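PDB 6ZPV: MgGH51 from Meripilus giganteus, which probably hydrolyses terminal non-reducing alpha-L-arabinofuranose residues from alpha-L-arabinosides. Local coordinates for residues F117-T122 with T189-M194; L65-D70 with L78-Q83; V94-E99 with F176-D181; L38-F43 with A55-I60. All coordinates share one frame; numbering follows the deposited sequence. Where two conformers were deposited one is given.

Contact 1 of 4, residues F117-T122 with T189-M194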
loop_
_atom_site.group_PDB
_atom_site.type_symbol
_atom_site.label_atom_id
_atom_site.label_comp_id
_atom_site.label_asym_id
_atom_site.label_seq_id
_atom_site.Cartn_x
_atom_site.Cartn_y
_atom_site.Cartn_z
ATOM N N PHE A 117 21.985 -13.365 12.092
ATOM C CA PHE A 117 22.297 -14.490 12.977
ATOM C C PHE A 117 23.358 -15.323 12.315
ATOM O O PHE A 117 23.297 -15.560 11.084
ATOM C CB PHE A 117 21.042 -15.288 13.291
ATOM C CG PHE A 117 20.063 -14.642 14.227
ATOM C CD1 PHE A 117 19.225 -13.623 13.768
ATOM C CD2 PHE A 117 19.960 -15.018 15.545
ATOM C CE1 PHE A 117 18.307 -13.011 14.618
ATOM C CE2 PHE A 117 19.072 -14.400 16.388
ATOM C CZ PHE A 117 18.255 -13.399 15.922
ATOM N N PHE A 118 24.247 -15.904 13.118
ATOM C CA PHE A 118 25.245 -16.832 12.594
ATOM C C PHE A 118 25.521 -17.953 13.584
ATOM O O PHE A 118 25.306 -17.792 14.792
ATOM C CB PHE A 118 26.581 -16.153 12.227
ATOM C CG PHE A 118 27.477 -15.819 13.398
ATOM C CD1 PHE A 118 27.238 -14.733 14.247
ATOM C CD2 PHE A 118 28.514 -16.674 13.748
ATOM C CE1 PHE A 118 28.007 -14.505 15.365
ATOM C CE2 PHE A 118 29.291 -16.453 14.874
ATOM C CZ PHE A 118 29.032 -15.361 15.690
ATOM N N ARG A 119 26.070 -19.039 13.100
ATOM C CA ARG A 119 26.762 -20.055 13.928
ATOM C C ARG A 119 27.802 -20.734 13.096
ATOM O O ARG A 119 27.638 -20.843 11.883
ATOM C CB ARG A 119 25.778 -21.072 14.521
ATOM C CG ARG A 119 25.161 -22.044 13.527
ATOM C CD ARG A 119 24.149 -23.047 14.101
ATOM N NE ARG A 119 23.495 -23.904 12.979
ATOM C CZ ARG A 119 23.942 -25.089 12.739
ATOM N NH1 ARG A 119 24.924 -25.557 13.527
ATOM N NH2 ARG A 119 23.446 -25.898 11.901
ATOM N N PHE A 120 28.837 -21.263 13.755
ATOM C CA PHE A 120 29.781 -22.164 13.073
ATOM C C PHE A 120 29.199 -23.558 13.231
ATOM O O PHE A 120 29.059 -24.037 14.377
ATOM C CB PHE A 120 31.177 -22.087 13.724
ATOM C CG PHE A 120 31.947 -20.853 13.349
ATOM C CD1 PHE A 120 31.662 -19.638 13.928
ATOM C CD2 PHE A 120 32.963 -20.936 12.397
ATOM C CE1 PHE A 120 32.367 -18.499 13.549
ATOM C CE2 PHE A 120 33.681 -19.813 12.033
ATOM C CZ PHE A 120 33.372 -18.589 12.590
ATOM N N PRO A 121 28.835 -24.249 12.151
ATOM C CA PRO A 121 28.252 -25.589 12.285
ATOM C C PRO A 121 29.216 -26.641 12.860
ATOM O O PRO A 121 28.778 -27.591 13.491
ATOM C CB PRO A 121 27.793 -25.958 10.862
ATOM C CG PRO A 121 28.555 -24.999 9.938
ATOM C CD PRO A 121 28.781 -23.771 10.756
ATOM N N THR A 122 30.511 -26.437 12.702
ATOM C CA THR A 122 31.575 -27.245 13.308
ATOM C C THR A 122 32.517 -26.294 14.018
ATOM O O THR A 122 33.072 -25.381 13.400
ATOM C CB THR A 122 32.297 -28.083 12.249
ATOM O OG1 THR A 122 31.399 -28.840 11.461
ATOM C CG2 THR A 122 33.348 -28.968 12.856
ATOM N N THR A 189 33.601 -22.598 7.437
ATOM C CA THR A 189 32.180 -22.554 7.016
ATOM C C THR A 189 31.359 -21.906 8.136
ATOM O O THR A 189 31.559 -22.243 9.324
ATOM C CB THR A 189 31.619 -23.930 6.710
ATOM O OG1 THR A 189 32.331 -24.499 5.634
ATOM C CG2 THR A 189 30.143 -23.892 6.376
ATOM N N ILE A 190 30.526 -20.940 7.785
ATOM C CA ILE A 190 29.616 -20.286 8.730
ATOM C C ILE A 190 28.203 -20.381 8.145
ATOM O O ILE A 190 28.010 -20.169 6.924
ATOM C CB ILE A 190 29.991 -18.793 8.952
ATOM C CG1 ILE A 190 31.455 -18.655 9.413
ATOM C CG2 ILE A 190 29.039 -18.177 9.949
ATOM C CD1 ILE A 190 31.953 -17.232 9.449
ATOM N N ASN A 191 27.221 -20.693 8.984
ATOM C CA ASN A 191 25.802 -20.655 8.588
ATOM C C ASN A 191 25.218 -19.309 9.073
ATOM O O ASN A 191 25.436 -18.906 10.234
ATOM C CB ASN A 191 24.976 -21.779 9.160
ATOM C CG ASN A 191 25.250 -23.162 8.586
ATOM O OD1 ASN A 191 26.213 -23.340 7.837
ATOM N ND2 ASN A 191 24.403 -24.138 8.970
ATOM N N PHE A 192 24.440 -18.664 8.181
ATOM C CA PHE A 192 23.785 -17.385 8.484
ATOM C C PHE A 192 22.289 -17.492 8.296
ATOM O O PHE A 192 21.834 -18.280 7.430
ATOM C CB PHE A 192 24.317 -16.273 7.561
ATOM C CG PHE A 192 25.753 -15.865 7.750
ATOM C CD1 PHE A 192 26.060 -14.868 8.634
ATOM C CD2 PHE A 192 26.789 -16.460 6.996
ATOM C CE1 PHE A 192 27.380 -14.463 8.791
ATOM C CE2 PHE A 192 28.084 -16.025 7.168
ATOM C CZ PHE A 192 28.381 -15.035 8.054
ATOM N N ALA A 193 21.548 -16.671 9.004
ATOM C CA ALA A 193 20.095 -16.635 8.844
ATOM C C ALA A 193 19.594 -15.257 9.235
ATOM O O ALA A 193 20.267 -14.529 9.971
ATOM C CB ALA A 193 19.413 -17.721 9.682
ATOM N N MET A 194 18.360 -14.963 8.804
ATOM C CA MET A 194 17.618 -13.792 9.319
ATOM C C MET A 194 18.485 -12.529 9.290
ATOM O O MET A 194 18.726 -11.876 10.308
ATOM C CB MET A 194 17.056 -14.080 10.719
ATOM C CG MET A 194 16.060 -13.115 11.277
ATOM S SD MET A 194 14.604 -12.779 10.240
ATOM C CE MET A 194 15.002 -11.143 9.597
HETATM O O HOH W 1 31.961 -24.556 10.863
#

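Contact 2 of 4, residues L65-D70 with L78-Q83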
loop_
_atom_site.group_PDB
_atom_site.type_symbol
_atom_site.label_atom_id
_atom_site.label_comp_id
_atom_site.label_asym_id
_atom_site.label_seq_id
_atom_site.Cartn_x
_atom_site.Cartn_y
_atom_site.Cartn_z
ATOM N N LEU A 65 28.706 -20.137 -1.727
ATOM C CA LEU A 65 27.385 -19.885 -1.134
ATOM C C LEU A 65 26.427 -21.012 -1.538
ATOM O O LEU A 65 26.386 -21.377 -2.728
ATOM C CB LEU A 65 26.791 -18.575 -1.608
ATOM C CG LEU A 65 27.628 -17.324 -1.382
ATOM C CD1 LEU A 65 26.888 -16.118 -1.925
ATOM C CD2 LEU A 65 28.026 -17.117 0.060
ATOM N N ALA A 66 25.567 -21.407 -0.639
ATOM C CA ALA A 66 24.417 -22.282 -0.932
ATOM C C ALA A 66 23.358 -22.067 0.132
ATOM O O ALA A 66 23.697 -21.855 1.281
ATOM C CB ALA A 66 24.779 -23.750 -0.902
ATOM N N VAL A 67 22.100 -22.068 -0.270
ATOM C CA VAL A 67 20.999 -22.049 0.695
ATOM C C VAL A 67 20.676 -23.485 1.062
ATOM O O VAL A 67 20.366 -24.288 0.194
ATOM C CB VAL A 67 19.773 -21.297 0.150
ATOM C CG1 VAL A 67 18.641 -21.368 1.149
ATOM C CG2 VAL A 67 20.168 -19.881 -0.143
ATOM N N ILE A 68 20.692 -23.784 2.351
ATOM C CA ILE A 68 20.463 -25.131 2.882
ATOM C C ILE A 68 19.220 -25.207 3.744
ATOM O O ILE A 68 18.866 -24.212 4.379
ATOM C CB ILE A 68 21.722 -25.655 3.628
ATOM C CG1 ILE A 68 22.025 -24.858 4.876
ATOM C CG2 ILE A 68 22.906 -25.768 2.693
ATOM C CD1 ILE A 68 23.031 -25.514 5.819
ATOM N N GLN A 69 18.591 -26.379 3.765
ATOM C CA GLN A 69 17.631 -26.714 4.824
ATOM C C GLN A 69 18.504 -26.996 6.029
ATOM O O GLN A 69 19.127 -28.071 6.124
ATOM C CB GLN A 69 16.776 -27.907 4.405
ATOM C CG GLN A 69 15.659 -28.280 5.402
ATOM C CD GLN A 69 14.980 -29.586 5.052
ATOM O OE1 GLN A 69 15.369 -30.342 4.185
ATOM N NE2 GLN A 69 14.049 -29.908 5.859
ATOM N N ASP A 70 18.591 -26.078 6.959
ATOM C CA ASP A 70 19.566 -26.205 8.051
ATOM C C ASP A 70 19.154 -27.372 8.948
ATOM O O ASP A 70 18.020 -27.430 9.413
ATOM C CB ASP A 70 19.642 -24.891 8.807
ATOM C CG ASP A 70 20.914 -24.794 9.644
ATOM O OD1 ASP A 70 21.324 -25.800 10.254
ATOM O OD2 ASP A 70 21.508 -23.645 9.679
ATOM N N LEU A 78 11.963 -20.291 10.124
ATOM C CA LEU A 78 13.012 -19.895 9.175
ATOM C C LEU A 78 13.944 -21.075 8.963
ATOM O O LEU A 78 15.123 -21.056 9.392
ATOM C CB LEU A 78 13.767 -18.641 9.680
ATOM C CG LEU A 78 12.878 -17.392 9.872
ATOM C CD1 LEU A 78 13.727 -16.273 10.494
ATOM C CD2 LEU A 78 12.251 -16.931 8.553
ATOM N N PRO A 79 13.459 -22.113 8.246
ATOM C CA PRO A 79 14.235 -23.360 8.167
ATOM C C PRO A 79 15.473 -23.300 7.278
ATOM O O PRO A 79 16.297 -24.224 7.345
ATOM C CB PRO A 79 13.207 -24.343 7.583
ATOM C CG PRO A 79 12.262 -23.460 6.786
ATOM C CD PRO A 79 12.134 -22.251 7.664
ATOM N N ASN A 80 15.604 -22.250 6.458
ATOM C CA ASN A 80 16.731 -22.147 5.536
ATOM C C ASN A 80 17.784 -21.217 6.088
ATOM O O ASN A 80 17.500 -20.220 6.704
ATOM C CB ASN A 80 16.218 -21.635 4.183
ATOM C CG ASN A 80 15.272 -22.595 3.472
ATOM O OD1 ASN A 80 15.371 -23.821 3.658
ATOM N ND2 ASN A 80 14.372 -22.016 2.651
ATOM N N SER A 81 19.039 -21.568 5.783
ATOM C CA SER A 81 20.224 -20.790 6.118
ATOM C C SER A 81 21.103 -20.575 4.893
ATOM O O SER A 81 21.087 -21.416 3.971
ATOM C CB SER A 81 21.068 -21.464 7.203
ATOM O OG SER A 81 20.333 -21.569 8.395
ATOM N N LEU A 82 21.891 -19.510 4.906
ATOM C CA LEU A 82 22.965 -19.308 3.929
ATOM C C LEU A 82 24.212 -20.012 4.485
ATOM O O LEU A 82 24.750 -19.595 5.514
ATOM C CB LEU A 82 23.183 -17.827 3.696
ATOM C CG LEU A 82 24.260 -17.467 2.710
ATOM C CD1 LEU A 82 23.868 -17.889 1.293
ATOM C CD2 LEU A 82 24.551 -15.969 2.765
ATOM N N GLN A 83 24.683 -20.999 3.761
ATOM C CA GLN A 83 25.944 -21.669 4.073
ATOM C C GLN A 83 27.058 -20.958 3.277
ATOM O O GLN A 83 27.052 -20.973 2.029
ATOM C CB GLN A 83 25.858 -23.142 3.679
ATOM C CG GLN A 83 27.147 -23.887 3.955
ATOM C CD GLN A 83 27.018 -25.294 3.417
ATOM O OE1 GLN A 83 26.692 -26.222 4.197
ATOM N NE2 GLN A 83 27.145 -25.423 2.086
HETATM O O HOH W 2 15.525 -26.497 8.686
#

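Contact 3 of 4, residues V94-E99 with F176-D181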
loop_
_atom_site.group_PDB
_atom_site.type_symbol
_atom_site.label_atom_id
_atom_site.label_comp_id
_atom_site.label_asym_id
_atom_site.label_seq_id
_atom_site.Cartn_x
_atom_site.Cartn_y
_atom_site.Cartn_z
ATOM N N VAL A 94 36.508 -11.635 1.873
ATOM C CA VAL A 94 35.740 -12.784 1.316
ATOM C C VAL A 94 34.382 -12.745 1.996
ATOM O O VAL A 94 34.332 -12.548 3.223
ATOM C CB VAL A 94 36.507 -14.125 1.479
ATOM C CG1 VAL A 94 35.675 -15.283 0.933
ATOM C CG2 VAL A 94 37.906 -14.102 0.825
ATOM N N GLY A 95 33.285 -12.956 1.285
ATOM C CA GLY A 95 31.975 -12.806 1.861
ATOM C C GLY A 95 30.936 -12.770 0.804
ATOM O O GLY A 95 31.000 -13.553 -0.149
ATOM N N PHE A 96 29.939 -11.889 0.982
ATOM C CA PHE A 96 28.796 -11.887 0.055
ATOM C C PHE A 96 28.100 -10.520 0.153
ATOM O O PHE A 96 28.245 -9.798 1.132
ATOM C CB PHE A 96 27.856 -13.058 0.352
ATOM C CG PHE A 96 27.545 -13.219 1.808
ATOM C CD1 PHE A 96 26.477 -12.566 2.412
ATOM C CD2 PHE A 96 28.304 -14.095 2.606
ATOM C CE1 PHE A 96 26.227 -12.736 3.749
ATOM C CE2 PHE A 96 28.053 -14.237 3.948
ATOM C CZ PHE A 96 27.008 -13.559 4.514
ATOM N N THR A 97 27.342 -10.216 -0.890
ATOM C CA THR A 97 26.514 -9.022 -1.008
ATOM C C THR A 97 25.032 -9.375 -1.153
ATOM O O THR A 97 24.701 -10.456 -1.637
ATOM C CB THR A 97 26.969 -8.100 -2.146
ATOM O OG1 THR A 97 26.844 -8.812 -3.374
ATOM C CG2 THR A 97 28.365 -7.570 -1.967
ATOM N N ASN A 98 24.222 -8.391 -0.787
ATOM C CA ASN A 98 22.793 -8.387 -1.127
ATOM C C ASN A 98 22.549 -7.114 -1.946
ATOM O O ASN A 98 22.884 -6.009 -1.464
ATOM C CB ASN A 98 21.897 -8.389 0.125
ATOM C CG ASN A 98 20.426 -8.585 -0.188
ATOM O OD1 ASN A 98 19.764 -7.624 -0.629
ATOM N ND2 ASN A 98 19.928 -9.784 0.055
ATOM N N GLU A 99 21.953 -7.256 -3.125
ATOM C CA GLU A 99 21.763 -6.134 -4.048
ATOM C C GLU A 99 20.546 -5.296 -3.676
ATOM O O GLU A 99 20.241 -4.328 -4.415
ATOM C CB GLU A 99 21.632 -6.673 -5.480
ATOM C CG GLU A 99 20.349 -7.462 -5.731
ATOM C CD GLU A 99 20.219 -8.026 -7.124
ATOM O OE1 GLU A 99 19.366 -7.514 -7.883
ATOM O OE2 GLU A 99 20.989 -8.919 -7.518
ATOM N N PHE A 176 24.519 -4.151 0.277
ATOM C CA PHE A 176 24.940 -4.555 1.613
ATOM C C PHE A 176 25.992 -5.656 1.486
ATOM O O PHE A 176 25.904 -6.481 0.561
ATOM C CB PHE A 176 23.732 -5.085 2.350
ATOM C CG PHE A 176 23.991 -5.667 3.716
ATOM C CD1 PHE A 176 24.354 -4.830 4.775
ATOM C CD2 PHE A 176 23.852 -7.013 3.963
ATOM C CE1 PHE A 176 24.607 -5.319 6.040
ATOM C CE2 PHE A 176 24.057 -7.511 5.271
ATOM C CZ PHE A 176 24.451 -6.686 6.282
ATOM N N PHE A 177 26.959 -5.698 2.392
ATOM C CA PHE A 177 27.968 -6.763 2.375
ATOM C C PHE A 177 28.226 -7.274 3.787
ATOM O O PHE A 177 28.056 -6.554 4.802
ATOM C CB PHE A 177 29.289 -6.304 1.744
ATOM C CG PHE A 177 30.128 -5.328 2.519
ATOM C CD1 PHE A 177 30.964 -5.755 3.536
ATOM C CD2 PHE A 177 30.093 -3.979 2.213
ATOM C CE1 PHE A 177 31.752 -4.823 4.212
ATOM C CE2 PHE A 177 30.899 -3.073 2.873
ATOM C CZ PHE A 177 31.761 -3.512 3.899
ATOM N N VAL A 178 28.704 -8.515 3.815
ATOM C CA VAL A 178 29.268 -9.198 4.989
ATOM C C VAL A 178 30.584 -9.802 4.543
ATOM O O VAL A 178 30.597 -10.531 3.532
ATOM C CB VAL A 178 28.324 -10.279 5.524
ATOM C CG1 VAL A 178 28.938 -11.014 6.693
ATOM C CG2 VAL A 178 26.973 -9.697 5.877
ATOM N N THR A 179 31.679 -9.531 5.236
ATOM C CA THR A 179 32.985 -10.142 4.916
ATOM C C THR A 179 33.691 -10.586 6.191
ATOM O O THR A 179 33.544 -9.997 7.271
ATOM C CB THR A 179 33.870 -9.189 4.109
ATOM O OG1 THR A 179 34.164 -8.000 4.822
ATOM C CG2 THR A 179 33.295 -8.858 2.773
ATOM N N ILE A 180 34.610 -11.529 5.972
ATOM C CA ILE A 180 35.707 -11.803 6.935
ATOM C C ILE A 180 37.022 -11.722 6.137
ATOM O O ILE A 180 37.048 -11.716 4.894
ATOM C CB ILE A 180 35.529 -13.169 7.631
ATOM C CG1 ILE A 180 35.579 -14.351 6.665
ATOM C CG2 ILE A 180 34.297 -13.195 8.483
ATOM C CD1 ILE A 180 35.557 -15.702 7.349
ATOM N N ASP A 181 38.116 -11.711 6.862
ATOM C CA ASP A 181 39.445 -11.762 6.286
ATOM C C ASP A 181 39.670 -13.176 5.766
ATOM O O ASP A 181 39.620 -14.162 6.512
ATOM C CB ASP A 181 40.476 -11.346 7.333
ATOM C CG ASP A 181 41.877 -11.289 6.829
ATOM O OD1 ASP A 181 42.373 -12.317 6.324
ATOM O OD2 ASP A 181 42.535 -10.215 6.982
#

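Contact 4 of 4, residues L38-F43 with A55-I60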
loop_
_atom_site.group_PDB
_atom_site.type_symbol
_atom_site.label_atom_id
_atom_site.label_comp_id
_atom_site.label_asym_id
_atom_site.label_seq_id
_atom_site.Cartn_x
_atom_site.Cartn_y
_atom_site.Cartn_z
ATOM N N LEU A 38 17.092 -5.300 2.492
ATOM C CA LEU A 38 17.633 -6.531 1.943
ATOM C C LEU A 38 16.518 -7.375 1.319
ATOM O O LEU A 38 15.506 -7.618 1.982
ATOM C CB LEU A 38 18.378 -7.363 2.980
ATOM C CG LEU A 38 19.413 -6.606 3.797
ATOM C CD1 LEU A 38 20.124 -7.535 4.744
ATOM C CD2 LEU A 38 20.416 -5.885 2.923
ATOM N N GLN A 39 16.695 -7.821 0.102
ATOM C CA GLN A 39 15.731 -8.681 -0.598
ATOM C C GLN A 39 16.057 -10.139 -0.235
ATOM O O GLN A 39 17.208 -10.511 -0.124
ATOM C CB GLN A 39 15.725 -8.400 -2.085
ATOM C CG GLN A 39 14.781 -9.264 -2.859
ATOM C CD GLN A 39 14.607 -8.893 -4.310
ATOM O OE1 GLN A 39 15.441 -8.111 -4.926
ATOM N NE2 GLN A 39 13.630 -9.456 -4.925
ATOM N N ASN A 40 15.031 -10.959 -0.062
ATOM C CA ASN A 40 15.246 -12.375 0.265
ATOM C C ASN A 40 16.105 -12.481 1.547
ATOM O O ASN A 40 17.085 -13.263 1.609
ATOM C CB ASN A 40 15.845 -13.134 -0.934
ATOM C CG ASN A 40 15.975 -14.630 -0.739
ATOM O OD1 ASN A 40 15.209 -15.237 0.049
ATOM N ND2 ASN A 40 16.885 -15.250 -1.510
ATOM N N ARG A 41 15.741 -11.698 2.551
ATOM C CA ARG A 41 16.587 -11.490 3.732
ATOM C C ARG A 41 16.769 -12.726 4.599
ATOM O O ARG A 41 17.745 -12.825 5.341
ATOM C CB ARG A 41 16.057 -10.348 4.572
ATOM C CG ARG A 41 14.763 -10.631 5.333
ATOM C CD ARG A 41 14.287 -9.429 6.132
ATOM N NE ARG A 41 13.061 -9.697 6.813
ATOM C CZ ARG A 41 12.320 -8.800 7.441
ATOM N NH1 ARG A 41 12.734 -7.543 7.563
ATOM N NH2 ARG A 41 11.154 -9.133 7.989
ATOM N N ALA A 42 15.792 -13.632 4.551
ATOM C CA ALA A 42 15.791 -14.800 5.452
ATOM C C ALA A 42 15.454 -16.070 4.693
ATOM O O ALA A 42 15.120 -17.091 5.310
ATOM C CB ALA A 42 14.835 -14.568 6.600
ATOM N N PHE A 43 15.611 -16.069 3.369
ATOM C CA PHE A 43 15.476 -17.280 2.548
ATOM C C PHE A 43 14.088 -17.893 2.772
ATOM O O PHE A 43 13.919 -19.122 2.714
ATOM C CB PHE A 43 16.614 -18.268 2.834
ATOM C CG PHE A 43 17.956 -17.556 2.760
ATOM C CD1 PHE A 43 18.514 -17.177 1.567
ATOM C CD2 PHE A 43 18.575 -17.130 3.920
ATOM C CE1 PHE A 43 19.650 -16.377 1.529
ATOM C CE2 PHE A 43 19.692 -16.335 3.881
ATOM C CZ PHE A 43 20.220 -15.955 2.708
ATOM N N ALA A 55 18.521 -15.791 -4.743
ATOM C CA ALA A 55 18.108 -14.525 -5.365
ATOM C C ALA A 55 18.516 -13.339 -4.492
ATOM O O ALA A 55 18.271 -13.322 -3.282
ATOM C CB ALA A 55 16.613 -14.486 -5.561
ATOM N N ALA A 56 19.115 -12.326 -5.143
ATOM C CA ALA A 56 19.597 -11.075 -4.542
ATOM C C ALA A 56 20.973 -11.183 -3.877
ATOM O O ALA A 56 21.526 -10.124 -3.527
ATOM C CB ALA A 56 18.596 -10.405 -3.658
ATOM N N TRP A 57 21.484 -12.412 -3.658
ATOM C CA TRP A 57 22.747 -12.648 -2.944
ATOM C C TRP A 57 23.854 -12.995 -3.921
ATOM O O TRP A 57 23.629 -13.781 -4.862
ATOM C CB TRP A 57 22.591 -13.750 -1.902
ATOM C CG TRP A 57 21.624 -13.453 -0.829
ATOM C CD1 TRP A 57 20.302 -13.764 -0.746
ATOM C CD2 TRP A 57 21.897 -12.733 0.367
ATOM N NE1 TRP A 57 19.754 -13.310 0.412
ATOM C CE2 TRP A 57 20.710 -12.662 1.146
ATOM C CE3 TRP A 57 23.057 -12.114 0.881
ATOM C CZ2 TRP A 57 20.660 -12.049 2.409
ATOM C CZ3 TRP A 57 22.994 -11.477 2.116
ATOM C CH2 TRP A 57 21.812 -11.450 2.850
ATOM N N HIS A 58 25.072 -12.530 -3.685
ATOM C CA HIS A 58 26.190 -12.748 -4.595
ATOM C C HIS A 58 27.469 -12.926 -3.815
ATOM O O HIS A 58 27.685 -12.235 -2.810
ATOM C CB HIS A 58 26.332 -11.507 -5.520
ATOM C CG HIS A 58 25.087 -11.160 -6.246
ATOM N ND1 HIS A 58 24.680 -11.830 -7.377
ATOM C CD2 HIS A 58 24.116 -10.265 -5.919
ATOM C CE1 HIS A 58 23.486 -11.334 -7.740
ATOM N NE2 HIS A 58 23.130 -10.370 -6.871
ATOM N N PRO A 59 28.414 -13.762 -4.284
ATOM C CA PRO A 59 29.690 -13.882 -3.574
ATOM C C PRO A 59 30.555 -12.657 -3.756
ATOM O O PRO A 59 30.490 -11.968 -4.761
ATOM C CB PRO A 59 30.319 -15.103 -4.249
ATOM C CG PRO A 59 29.715 -15.120 -5.634
ATOM C CD PRO A 59 28.300 -14.623 -5.473
ATOM N N ILE A 60 31.395 -12.448 -2.765
ATOM C CA ILE A 60 32.579 -11.574 -2.855
ATOM C C ILE A 60 33.769 -12.517 -2.980
ATOM O O ILE A 60 33.924 -13.432 -2.143
ATOM C CB ILE A 60 32.705 -10.609 -1.667
ATOM C CG1 ILE A 60 31.588 -9.580 -1.684
ATOM C CG2 ILE A 60 34.077 -9.958 -1.669
ATOM C CD1 ILE A 60 31.506 -8.743 -0.432
#

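Contact 1 of 4, residues F117-T122 with T189-M194
Ile-190 spreads its two branches over two aromatic rings. CG1 lies over one face of the ring of Phe-120, 3.9 Å from the ring centroid and 24° off the normal, a CH-pi contact with this loop residue; CG2 covers one face of Phe-192 near the rim. The branched Ile-190 suits its place because each arm can meet a different ring. The Phe-117 ring carries the Met-194 carbonyl oxygen at its edge, in plane, while its CD1 packs 3.8 Å from Met-194 CB, the two side chains running alongside. Phe-118 and Phe-192 lie on the same face of the sheet, a non-hydrogen-bonded pair, Phe-118 CB lying 3.9 Å from Phe-192 CD1. The antiparallel backbones are tied at Phe-117 with Ala-193 and at Arg-119 with Asn-191, each pair closed by two N-H...O bonds. On the opposite face the Arg-119 guanidinium and the Asn-191 amide lie side by side, their planes 78° apart; both groups are donors and both turn to the Asp-70 carboxylate. Pro-121 CG comes 3.6 Å from Asn-191 OD1. In its sheet strand 189-198 runs between 112-119 and 80-85, with 157-163 beyond 112-119, and Phe-192 meets Phe-96 of the facing sheet edge-to-face.

Contact 2 of 4, residues L65-D70 with L78-Q83
Ala-66 with Gln-83 and Ile-68 with Ser-81 are the hydrogen-bonded pairs of an antiparallel beta hairpin, each joined by two backbone bonds. Past the last pair, Asp-70 N reaches Pro-79 O at 3.0 Å. That oxygen also receives a water, 2.7 Å away, which donates to Asp-70 O as well and so bridges the two strand ends where they give way to the turn.

Among van der Waals contacts, Val-67 CG1 packs 3.9 Å from the CB of Asn-80, whose ND2 is bonded to Phe-43 O and Val-46 O, and Leu-82 CD1 lies 4.2 Å from Leu-65 CB; the branched side chains suit a face that is covered by Phe-43 and Phe-96. On the other face Ile-68 and Gln-83 cross at about a right angle, Ile-68 CG2 lying 4.1 Å from Gln-83 CB.

The polar side-chain bond is short: Ser-81 OG donates to Asp-70 OD2 at 2.7 Å, and OD2 receives it on its anti lone pair, the one away from OD1. A chi1 of -162° sets Asp-70 CG anti to the backbone N, and from there OD2 meets the serine hydroxyl. OD2 also accepts from Asn-191 ND2, while OD1 takes the salt bridge from Arg-119 and the N-H of Ser-72. A buried carboxylate supplied with a hydroxyl, an amide, a backbone N-H and a guanidinium is well compensated, and it would be expected to remain ionised.

Contact 3 of 4, residues V94-E99 with F176-D181
Phe-96 and Val-178 face each other near the middle of two antiparallel strands, 93-98 and 174-181, which are neighbours in one sheet of a beta sandwich. The short segments run almost exactly antiparallel, at 177°.

Backbone hydrogen bonds come in three pairs: Val-94 with Ile-180, Phe-96 with Val-178 and Asn-98 with Phe-176, each closed by two N-H...O bonds. Between them the strands approach closely at Gly-95 and Thr-179, whose CA atoms are 4.2 Å apart. A CB on Gly-95 would point at the partner strand and run into Val-178 O, and the backbone torsions here are ones glycine adopts easily; Gly-95 CA rests 3.1 Å from Val-178 O in a CA-H...O contact.

Apolar packing centres on Phe-96. Val-178 CB lies over one face of its ring, 4.0 Å from the centroid and 29° off the normal, a CH-pi contact; the nearest ring atoms, CE1 and CZ, are each 3.7 Å from that CB. A chi1 of 46° puts Phe-96 CG between the backbone N and the carbonyl carbon, from where the ring runs alongside Val-178. The ring also meets Phe-84 and Phe-192 of the facing sheet edge-to-face and touches Leu-82, which suits an aromatic residue to the sandwich interior.

On the other face Thr-97 CG2 packs 4.0 Å from Phe-177 CB, and the compact threonine brings its CB to 3.3 Å from Phe-176 O.

Contact 4 of 4, residues L38-F43 with A55-I60
Asn-40 ND2 is held by two carbonyl oxygens, Ala-55 O at 3.0 Å and Ala-53 O. The bond to Ala-55 O is nearly straight (166°), lies in the amide plane and falls on a lone pair of the acceptor. With CG anti to the backbone N (chi1 -174°), the amide reaches across to the chain that leads into strand 57-60. A second bond runs the other way: Trp-57 NE1 donates to Asn-40 O at 2.9 Å, the oxygen sitting in the indole plane while the N-H approaches from above the carbonyl plane. Of these two bonds only that of the amide depends on residue type, and asparagine also suits the left-handed backbone here. The segment 38-43 is a loop following helix 29-33, and strand 57-60 is an edge strand of the beta sandwich that it leads to. Indole suits the junction because it joins one N-H donor to a broad apolar surface. Phe-43 CZ lies 3.4 Å above the indole plane, offset toward the rim, and Phe-43 CE1 comes to 3.5 Å from Trp-57 CD1; the ring planes are 33° apart. Phe-195 also meets the indole. Beside this, the small Ala-56 brings its CB to 3.8 Å from Gln-39 CB.

Overall arrangement
Contacts 1 and 2 build one layer of a beta sandwich and contact 3 the other, while contact 4 ties a loop to edge strand 57-60 of that second layer. Contacts 1 and 2, 9 Å apart between centres, share a salt bridge (Asp-70 OD1 to Arg-119 NH2, 2.7 Å). Contacts 3 and 4, 10 Å apart, are linked through Thr-97 N and His-58 O, and through Glu-99 OE2 and His-58 NE2. The layers meet through side chains: Phe-96 CE2 lies 3.7 Å from Phe-192 CE2, and Phe-43 packs on Val-67 and Leu-82. The catalytic centre of GH51 enzymes lies in the parallel barrel, probably away from these contacts; the side chain of Gln-39 is about 9 Å from an N-acetylglucosamine of a bound glycan.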